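Local coordinates for NAD nucleotidase (Haemophilus influenzae, PDB 3ZTV), which degrades NAD to adenosine and nicotinamide riboside in the periplasm, acting as a zinc-dependent 5'-nucleotidase and NAD pyrophosphatase of broad nucleotide specificity, at residues 79-82 / 83-87; 103-106 / 107-111; 234-238 / 239-243; 263-266 / 267-271. All coordinates share one frame; numbering follows the deposited sequence.

Overall arrangement
Contacts 2 and 4 border the two-zinc site of the calcineurin-like phosphoesterase half of the chain; contact 1 lies farther out, G83 being about 12 Å from the side chain of the zinc ligand H22, and contact 3 lies away from the site. In contact 2 the side chain of E104 is about 7 Å from a zinc ion, and in contact 4 that of Y267 is about 6 Å from one. Contact 1 begins the helix 84-93; its centre is about 12 Å from that of contact 2, with nearest atoms about 5 Å apart. Contacts 3 and 4, centres about 14 Å apart, touch directly: P242 CG packs 3.6 Å from W265 CZ2. The centres of contacts 2 and 3 are about 35 Å apart, on opposite sides of the chain's centre.

Contact 1: residues 79-82 / 83-87; sequences TLFG and GSADA
F81 and S84 are joined by a type I' beta turn through G82 and G83, the link between the short helix 76-79 and helix 84-93. The polar part is one backbone bond: S84 N donates to F81 O over 3.2 Å, nearly straight at 168°. With its hydroxyl tucked between the backbone N and the carbonyl carbon (chi1 68°), S84 brings OG to 3.1 Å from F81 O and 3.4 Å from F81 CB. Just before S84, G83 occupies the N-cap position and its carbonyl starts the helical bonding, with A87 N donating to G83 O at 2.9 Å.

The apolar part belongs to F81 and A85. The methyl CB of A85 lies 4.2 Å from F81 CD2 and equally far from F81 CG. Beyond the turn, the F81 ring meets Y346 of helix 337-353 edge-to-face, and A85 also touches Y346. D86 is bonded to H21 and S23 through its two carboxylate oxygens.

Both central residues of the turn have positive phi. At G82 this merely favours glycine, whereas at the angles of G83 a beta carbon would collide with G82 O. The tight reversal therefore probably relies on glycine chiefly at G83, with one backbone bond and a phenylalanine-alanine contact closing it just ahead of the helix.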
loop_
_atom_site.group_PDB
_atom_site.type_symbol
_atom_site.label_atom_id
_atom_site.label_comp_id
_atom_site.label_asym_id
_atom_site.label_seq_id
_atom_site.Cartn_x
_atom_site.Cartn_y
_atom_site.Cartn_z
ATOM N N THR A 79 -1.903 34.605 -3.247
ATOM C CA THR A 79 -1.590 35.178 -1.944
ATOM C C THR A 79 -2.573 36.252 -1.489
ATOM O O THR A 79 -2.988 36.268 -0.340
ATOM C CB THR A 79 -0.177 35.773 -1.972
ATOM O OG1 THR A 79 0.729 34.805 -2.523
ATOM C CG2 THR A 79 0.279 36.171 -0.572
ATOM N N LEU A 80 -2.956 37.136 -2.397
ATOM C CA LEU A 80 -3.759 38.294 -2.007
ATOM C C LEU A 80 -5.253 38.029 -2.047
ATOM O O LEU A 80 -6.044 38.849 -1.565
ATOM C CB LEU A 80 -3.403 39.498 -2.874
ATOM C CG LEU A 80 -1.936 39.907 -2.762
ATOM C CD1 LEU A 80 -1.596 41.011 -3.756
ATOM C CD2 LEU A 80 -1.609 40.351 -1.345
ATOM N N PHE A 81 -5.643 36.876 -2.600
ATOM C CA PHE A 81 -7.055 36.547 -2.770
ATOM C C PHE A 81 -7.486 35.223 -2.141
ATOM O O PHE A 81 -8.673 34.908 -2.146
ATOM C CB PHE A 81 -7.445 36.579 -4.253
ATOM C CG PHE A 81 -7.198 37.910 -4.899
ATOM C CD1 PHE A 81 -8.095 38.955 -4.723
ATOM C CD2 PHE A 81 -6.052 38.138 -5.637
ATOM C CE1 PHE A 81 -7.863 40.207 -5.292
ATOM C CE2 PHE A 81 -5.811 39.380 -6.211
ATOM C CZ PHE A 81 -6.722 40.415 -6.039
ATOM N N GLY A 82 -6.535 34.448 -1.622
ATOM C CA GLY A 82 -6.849 33.187 -0.964
ATOM C C GLY A 82 -7.562 32.183 -1.852
ATOM O O GLY A 82 -8.318 31.347 -1.352
ATOM N N GLY A 83 -7.341 32.257 -3.162
ATOM C CA GLY A 83 -7.937 31.304 -4.085
ATOM C C GLY A 83 -9.162 31.797 -4.833
ATOM O O GLY A 83 -9.592 31.159 -5.799
ATOM N N SER A 84 -9.721 32.931 -4.410
ATOM C CA SER A 84 -10.952 33.428 -5.026
ATOM C C SER A 84 -10.763 33.855 -6.485
ATOM O O SER A 84 -11.681 33.722 -7.290
ATOM C CB SER A 84 -11.572 34.562 -4.209
ATOM O OG SER A 84 -10.766 35.714 -4.253
ATOM N N ALA A 85 -9.590 34.386 -6.824
ATOM C CA ALA A 85 -9.316 34.773 -8.204
ATOM C C ALA A 85 -9.215 33.538 -9.099
ATOM O O ALA A 85 -9.755 33.512 -10.208
ATOM C CB ALA A 85 -8.044 35.596 -8.285
ATOM N N ASP A 86 -8.547 32.504 -8.592
ATOM C CA ASP A 86 -8.428 31.246 -9.320
ATOM C C ASP A 86 -9.793 30.604 -9.496
ATOM O O ASP A 86 -10.128 30.140 -10.586
ATOM C CB ASP A 86 -7.459 30.305 -8.609
ATOM C CG ASP A 86 -6.034 30.793 -8.688
ATOM O OD1 ASP A 86 -5.499 30.832 -9.815
ATOM O OD2 ASP A 86 -5.454 31.151 -7.642
ATOM N N ALA A 87 -10.599 30.579 -8.437
ATOM C CA ALA A 87 -11.945 30.027 -8.544
ATOM C C ALA A 87 -12.767 30.766 -9.595
ATOM O O ALA A 87 -13.502 30.142 -10.368
ATOM C CB ALA A 87 -12.656 30.032 -7.182
#

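Contact 2: residues 103-106 / 107-111; sequences HEFD and AGNEG
F105 and N109 both carry CG beside the backbone N and anti to the carbonyl carbon (chi1 -71° for F105), and these torsions bring the phenyl edge to the amide oxygen. N109 OD1 lies near the plane of the F105 ring, 4.0 Å from CD1 and equally far from CE1, while the ring and amide planes are turned 65° apart. At this distance the contact is only van der Waals; OD1 accepts from the backbone N of G171, and the amide nitrogen of N109 makes a weak bond to D173.

The backbone closes a type I beta turn from F105 to G108, in which G108 N donates to F105 O over 3.0 Å, bent to 148°. A water bridges the turn: it donates to E104 O and G108 O and accepts from A107 N, each at 2.8 Å. Three backbone polar atoms are satisfied by this single molecule. The positive phi of G108 favours glycine, and G111 N bonds to A107 O at 2.9 Å.

The E104 carboxylate accepts from the backbone N-H groups of D70, I72 and G101, a second shell behind the zinc ligand D70. H103 also bonds D70 through its backbone N and meets H22, another zinc ligand, edge-to-face. The turn therefore joins the metal-site loop following strand 97-99 to helix 108-116, whose L112 packs on both E104 and F105; L543 of strand 539-544 touches H103 and D106.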
loop_
_atom_site.group_PDB
_atom_site.type_symbol
_atom_site.label_atom_id
_atom_site.label_comp_id
_atom_site.label_asym_id
_atom_site.label_seq_id
_atom_site.Cartn_x
_atom_site.Cartn_y
_atom_site.Cartn_z
ATOM N N HIS A 103 -0.319 21.289 -4.103
ATOM C CA HIS A 103 -0.313 22.654 -3.578
ATOM C C HIS A 103 -1.678 23.120 -3.091
ATOM O O HIS A 103 -1.773 24.116 -2.376
ATOM C CB HIS A 103 0.273 23.632 -4.594
ATOM C CG HIS A 103 1.759 23.554 -4.702
ATOM N ND1 HIS A 103 2.402 22.764 -5.624
ATOM C CD2 HIS A 103 2.733 24.177 -4.000
ATOM C CE1 HIS A 103 3.709 22.907 -5.492
ATOM N NE2 HIS A 103 3.935 23.752 -4.503
ATOM N N GLU A 104 -2.734 22.393 -3.438
ATOM C CA GLU A 104 -4.048 22.693 -2.892
ATOM C C GLU A 104 -4.054 22.650 -1.357
ATOM O O GLU A 104 -4.922 23.257 -0.729
ATOM C CB GLU A 104 -5.103 21.741 -3.467
ATOM C CG GLU A 104 -5.859 22.298 -4.683
ATOM C CD GLU A 104 -5.007 22.441 -5.930
ATOM O OE1 GLU A 104 -4.335 21.463 -6.309
ATOM O OE2 GLU A 104 -5.013 23.520 -6.554
ATOM N N PHE A 105 -3.081 21.959 -0.758
ATOM C CA PHE A 105 -2.988 21.853 0.699
ATOM C C PHE A 105 -1.921 22.765 1.338
ATOM O O PHE A 105 -1.675 22.662 2.542
ATOM C CB PHE A 105 -2.752 20.389 1.106
ATOM C CG PHE A 105 -3.952 19.511 0.901
ATOM C CD1 PHE A 105 -4.961 19.467 1.850
ATOM C CD2 PHE A 105 -4.084 18.736 -0.246
ATOM C CE1 PHE A 105 -6.077 18.659 1.669
ATOM C CE2 PHE A 105 -5.200 17.930 -0.435
ATOM C CZ PHE A 105 -6.192 17.888 0.528
ATOM N N ASP A 106 -1.297 23.649 0.554
ATOM C CA ASP A 106 -0.200 24.486 1.074
ATOM C C ASP A 106 -0.583 25.380 2.257
ATOM O O ASP A 106 0.268 25.682 3.099
ATOM C CB ASP A 106 0.385 25.371 -0.027
ATOM C CG ASP A 106 1.375 24.637 -0.918
ATOM O OD1 ASP A 106 1.515 23.387 -0.802
ATOM O OD2 ASP A 106 2.004 25.323 -1.751
ATOM N N ALA A 107 -1.839 25.816 2.303
ATOM C CA ALA A 107 -2.332 26.650 3.398
ATOM C C ALA A 107 -3.284 25.854 4.296
ATOM O O ALA A 107 -4.221 26.404 4.878
ATOM C CB ALA A 107 -2.997 27.922 2.849
ATOM N N GLY A 108 -3.042 24.549 4.396
ATOM C CA GLY A 108 -3.836 23.699 5.265
ATOM C C GLY A 108 -5.228 23.416 4.744
ATOM O O GLY A 108 -5.586 23.835 3.643
ATOM N N ASN A 109 -6.023 22.698 5.529
ATOM C CA ASN A 109 -7.396 22.431 5.137
ATOM C C ASN A 109 -8.163 23.736 4.996
ATOM O O ASN A 109 -9.059 23.871 4.160
ATOM C CB ASN A 109 -8.092 21.547 6.169
ATOM C CG ASN A 109 -7.539 20.131 6.219
ATOM O OD1 ASN A 109 -6.601 19.776 5.511
ATOM N ND2 ASN A 109 -8.127 19.315 7.087
ATOM N N GLU A 110 -7.816 24.687 5.862
ATOM C CA GLU A 110 -8.422 26.010 5.871
ATOM C C GLU A 110 -8.240 26.710 4.520
ATOM O O GLU A 110 -9.188 27.255 3.952
ATOM C CB GLU A 110 -7.805 26.847 6.998
ATOM C CG GLU A 110 -8.081 26.329 8.416
ATOM C CD GLU A 110 -7.296 25.071 8.799
ATOM O OE1 GLU A 110 -6.256 24.754 8.171
ATOM O OE2 GLU A 110 -7.725 24.403 9.765
ATOM N N GLY A 111 -7.021 26.671 3.995
ATOM C CA GLY A 111 -6.749 27.274 2.705
ATOM C C GLY A 111 -7.481 26.579 1.569
ATOM O O GLY A 111 -7.963 27.230 0.644
HETATM O O HOH W 1 -4.386 25.050 1.377
#

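Contact 3: residues 234-238 / 239-243; sequences DELRS and LKLPV
L236 O receives two backbone N-H groups from the chain that leaves the helix: L239 N at 3.2 Å, bent to 138°, and L241 N at 3.3 Å, a weak bond. K240 N donates to R237 O over 2.9 Å. With K240 at positive phi, this is a Schellman motif that ends helix 234-238. One residue earlier, S238 OG donates to E235 O at 2.6 Å, covering a carbonyl near the helix end.

Apolar side chains meet across the reversal. L236 CD2 meets L241 CD1 at 3.8 Å, and L236 CB touches V243 CG2. The extended chain of R237 crosses V243 at about a right angle, bringing V243 CG1 within 3.9 Å of R237 NE. Its guanidinium is held from two sides of the sequence: NH1 pairs with D234 OD1 at 2.9 Å and NH2 forms a salt bridge with E246.

L236 and L239 pack on I330 of strand 330-332, and L241 meets I32 of strand 28-34. L241 and V243 also rest on L230 of strand 230-232, so the helix end and the chain leaving it pack on strands 28-34, 230-232 and 330-332.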
loop_
_atom_site.group_PDB
_atom_site.type_symbol
_atom_site.label_atom_id
_atom_site.label_comp_id
_atom_site.label_asym_id
_atom_site.label_seq_id
_atom_site.Cartn_x
_atom_site.Cartn_y
_atom_site.Cartn_z
ATOM N N ASP A 234 6.670 17.546 -33.365
ATOM C CA ASP A 234 7.741 18.111 -34.181
ATOM C C ASP A 234 7.652 19.626 -34.342
ATOM O O ASP A 234 8.677 20.300 -34.339
ATOM C CB ASP A 234 7.819 17.414 -35.543
ATOM C CG ASP A 234 8.333 15.992 -35.435
ATOM O OD1 ASP A 234 8.992 15.667 -34.419
ATOM O OD2 ASP A 234 8.075 15.201 -36.364
ATOM N N GLU A 235 6.442 20.154 -34.494
ATOM C CA GLU A 235 6.260 21.607 -34.559
ATOM C C GLU A 235 6.850 22.303 -33.331
ATOM O O GLU A 235 7.610 23.262 -33.451
ATOM C CB GLU A 235 4.780 21.979 -34.689
ATOM C CG GLU A 235 4.216 21.956 -36.108
ATOM C CD GLU A 235 2.843 22.615 -36.201
ATOM O OE1 GLU A 235 2.251 22.925 -35.139
ATOM O OE2 GLU A 235 2.346 22.838 -37.329
ATOM N N LEU A 236 6.509 21.823 -32.143
ATOM C CA LEU A 236 6.993 22.475 -30.931
ATOM C C LEU A 236 8.493 22.251 -30.725
ATOM O O LEU A 236 9.199 23.133 -30.219
ATOM C CB LEU A 236 6.179 22.016 -29.720
ATOM C CG LEU A 236 4.675 22.301 -29.820
ATOM C CD1 LEU A 236 3.996 21.948 -28.494
ATOM C CD2 LEU A 236 4.376 23.757 -30.198
ATOM N N ARG A 237 8.994 21.092 -31.150
ATOM C CA ARG A 237 10.436 20.854 -31.119
ATOM C C ARG A 237 11.179 21.847 -32.016
ATOM O O ARG A 237 12.278 22.289 -31.674
ATOM C CB ARG A 237 10.769 19.423 -31.543
ATOM C CG ARG A 237 10.295 18.382 -30.563
ATOM C CD ARG A 237 10.616 16.962 -31.027
ATOM N NE ARG A 237 9.991 16.027 -30.100
ATOM C CZ ARG A 237 8.915 15.299 -30.366
ATOM N NH1 ARG A 237 8.351 15.314 -31.571
ATOM N NH2 ARG A 237 8.422 14.514 -29.420
ATOM N N SER A 238 10.573 22.217 -33.142
ATOM C CA SER A 238 11.229 23.121 -34.093
ATOM C C SER A 238 11.416 24.521 -33.507
ATOM O O SER A 238 12.288 25.277 -33.951
ATOM C CB SER A 238 10.449 23.195 -35.411
ATOM O OG SER A 238 9.307 24.034 -35.312
ATOM N N LEU A 239 10.602 24.861 -32.514
ATOM C CA LEU A 239 10.694 26.146 -31.830
ATOM C C LEU A 239 11.596 26.064 -30.604
ATOM O O LEU A 239 11.757 27.045 -29.869
ATOM C CB LEU A 239 9.305 26.618 -31.410
ATOM C CG LEU A 239 8.301 26.954 -32.506
ATOM C CD1 LEU A 239 6.945 27.277 -31.898
ATOM C CD2 LEU A 239 8.817 28.120 -33.346
ATOM N N LYS A 240 12.182 24.892 -30.382
ATOM C CA LYS A 240 13.064 24.672 -29.241
ATOM C C LYS A 240 12.357 24.891 -27.897
ATOM O O LYS A 240 12.967 25.296 -26.900
ATOM C CB LYS A 240 14.349 25.496 -29.375
ATOM C CG LYS A 240 15.146 25.123 -30.620
ATOM C CD LYS A 240 16.579 25.633 -30.566
ATOM C CE LYS A 240 17.317 25.305 -31.858
ATOM N NZ LYS A 240 18.743 25.733 -31.823
ATOM N N LEU A 241 11.058 24.612 -27.883
ATOM C CA LEU A 241 10.315 24.486 -26.635
ATOM C C LEU A 241 10.779 23.225 -25.898
ATOM O O LEU A 241 11.309 22.302 -26.517
ATOM C CB LEU A 241 8.814 24.448 -26.922
ATOM C CG LEU A 241 8.239 25.794 -27.378
ATOM C CD1 LEU A 241 6.907 25.616 -28.092
ATOM C CD2 LEU A 241 8.123 26.786 -26.218
ATOM N N PRO A 242 10.592 23.183 -24.569
ATOM C CA PRO A 242 11.149 22.082 -23.771
ATOM C C PRO A 242 10.285 20.813 -23.796
ATOM O O PRO A 242 9.752 20.342 -22.772
ATOM C CB PRO A 242 11.235 22.687 -22.368
ATOM C CG PRO A 242 10.122 23.674 -22.334
ATOM C CD PRO A 242 10.061 24.267 -23.724
ATOM N N VAL A 243 10.169 20.238 -24.986
ATOM C CA VAL A 243 9.350 19.050 -25.185
ATOM C C VAL A 243 9.995 17.835 -24.531
ATOM O O VAL A 243 11.149 17.503 -24.818
ATOM C CB VAL A 243 9.131 18.779 -26.678
ATOM C CG1 VAL A 243 8.347 17.487 -26.862
ATOM C CG2 VAL A 243 8.408 19.948 -27.324
#

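Contact 4: residues 263-266 / 267-271; sequences EGWA and YSAVV
From A266 to A269 the backbone makes a type I' beta turn, with Y267 and S268 at positive phi and A269 N donating to A266 O over 3.2 Å, 144° at the hydrogen. The turn belongs to the connection between strand 258-263 of one mixed sheet and strand 270-278 of the other, the two sheets of the calcineurin-like phosphoesterase fold.

W265 carries the apolar side of the contact. Its CG stands anti to the backbone N (chi1 -152°), which lays the six-membered part of the indole beside A269 and V270. W265 CE3 is 3.7 Å from the methyl CB of A269, while V270 CG2 comes in at the ring edge, in its plane, 3.8 Å from the same carbon. The two side chains W265 and V270 cross at about a right angle. V270 CB also lies 3.5 Å from G264 O, so this valine covers the glycine as well as the tryptophan.

Y267 CD1 lies against the A266 methyl, 4.0 Å from A266 CB; the ring also stacks on Y24 and meets H228. The Y267 backbone bonds to D20, a zinc ligand; the turn thus borders the metal site. S268 OG is bonded to Y24 O and G45 N, which links S268 to the loops holding Y24 and G45. W265 reaches the loop of residues 239-243, and a glycerol, probably from the crystallisation liquor, bonds A266 O.

Where G264 and V270 face each other, one water donates to G264 O and V270 O, 2.8 Å from each.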
loop_
_atom_site.group_PDB
_atom_site.type_symbol
_atom_site.label_atom_id
_atom_site.label_comp_id
_atom_site.label_asym_id
_atom_site.label_seq_id
_atom_site.Cartn_x
_atom_site.Cartn_y
_atom_site.Cartn_z
ATOM N N GLU A 263 0.266 15.184 -20.384
ATOM C CA GLU A 263 0.238 16.382 -19.543
ATOM C C GLU A 263 0.209 17.606 -20.464
ATOM O O GLU A 263 0.457 17.487 -21.683
ATOM C CB GLU A 263 1.476 16.413 -18.641
ATOM C CG GLU A 263 1.419 17.410 -17.497
ATOM C CD GLU A 263 2.485 17.175 -16.447
ATOM O OE1 GLU A 263 3.531 16.573 -16.745
ATOM O OE2 GLU A 263 2.280 17.596 -15.294
ATOM N N GLY A 264 -0.083 18.772 -19.882
ATOM C CA GLY A 264 -0.207 20.020 -20.624
ATOM C C GLY A 264 0.725 21.117 -20.127
ATOM O O GLY A 264 0.316 22.269 -19.926
ATOM N N TRP A 265 1.995 20.769 -19.950
ATOM C CA TRP A 265 3.006 21.740 -19.514
ATOM C C TRP A 265 2.596 22.336 -18.158
ATOM O O TRP A 265 2.296 21.572 -17.234
ATOM C CB TRP A 265 3.242 22.804 -20.603
ATOM C CG TRP A 265 4.627 23.414 -20.606
ATOM C CD1 TRP A 265 5.678 23.078 -19.803
ATOM C CD2 TRP A 265 5.102 24.450 -21.478
ATOM N NE1 TRP A 265 6.777 23.850 -20.115
ATOM C CE2 TRP A 265 6.449 24.697 -21.142
ATOM C CE3 TRP A 265 4.519 25.187 -22.516
ATOM C CZ2 TRP A 265 7.219 25.665 -21.798
ATOM C CZ3 TRP A 265 5.279 26.140 -23.162
ATOM C CH2 TRP A 265 6.613 26.379 -22.795
ATOM N N ALA A 266 2.582 23.662 -18.012
ATOM C CA ALA A 266 2.149 24.306 -16.773
ATOM C C ALA A 266 1.909 25.793 -17.008
ATOM O O ALA A 266 2.107 26.298 -18.117
ATOM C CB ALA A 266 3.190 24.101 -15.669
ATOM N N TYR A 267 1.478 26.479 -15.948
ATOM C CA TYR A 267 1.421 27.952 -15.895
ATOM C C TYR A 267 0.557 28.565 -17.003
ATOM O O TYR A 267 0.940 29.559 -17.640
ATOM C CB TYR A 267 2.829 28.573 -15.884
ATOM C CG TYR A 267 3.722 28.157 -14.727
ATOM C CD1 TYR A 267 3.209 27.523 -13.599
ATOM C CD2 TYR A 267 5.086 28.416 -14.762
ATOM C CE1 TYR A 267 4.039 27.142 -12.543
ATOM C CE2 TYR A 267 5.916 28.055 -13.710
ATOM C CZ TYR A 267 5.383 27.414 -12.603
ATOM O OH TYR A 267 6.197 27.036 -11.552
ATOM N N SER A 268 -0.616 27.969 -17.205
ATOM C CA SER A 268 -1.624 28.391 -18.186
ATOM C C SER A 268 -1.123 28.493 -19.633
ATOM O O SER A 268 -1.702 29.222 -20.426
ATOM C CB SER A 268 -2.396 29.656 -17.735
ATOM O OG SER A 268 -1.558 30.778 -17.523
ATOM N N ALA A 269 -0.105 27.709 -19.994
ATOM C CA ALA A 269 0.531 27.864 -21.311
ATOM C C ALA A 269 -0.083 27.027 -22.424
ATOM O O ALA A 269 0.068 27.386 -23.598
ATOM C CB ALA A 269 2.019 27.559 -21.217
ATOM N N VAL A 270 -0.768 25.939 -22.061
ATOM C CA VAL A 270 -1.194 24.937 -23.045
ATOM C C VAL A 270 -2.604 24.460 -22.780
ATOM O O VAL A 270 -2.986 24.239 -21.621
ATOM C CB VAL A 270 -0.236 23.699 -23.032
ATOM C CG1 VAL A 270 -0.860 22.468 -23.723
ATOM C CG2 VAL A 270 1.092 24.059 -23.680
ATOM N N VAL A 271 -3.370 24.294 -23.853
ATOM C CA VAL A 271 -4.594 23.508 -23.808
ATOM C C VAL A 271 -4.337 22.223 -24.591
ATOM O O VAL A 271 -4.060 22.275 -25.795
ATOM C CB VAL A 271 -5.795 24.278 -24.395
ATOM C CG1 VAL A 271 -6.978 23.335 -24.637
ATOM C CG2 VAL A 271 -6.199 25.428 -23.473
HETATM O O HOH W 2 -1.956 23.569 -19.078
#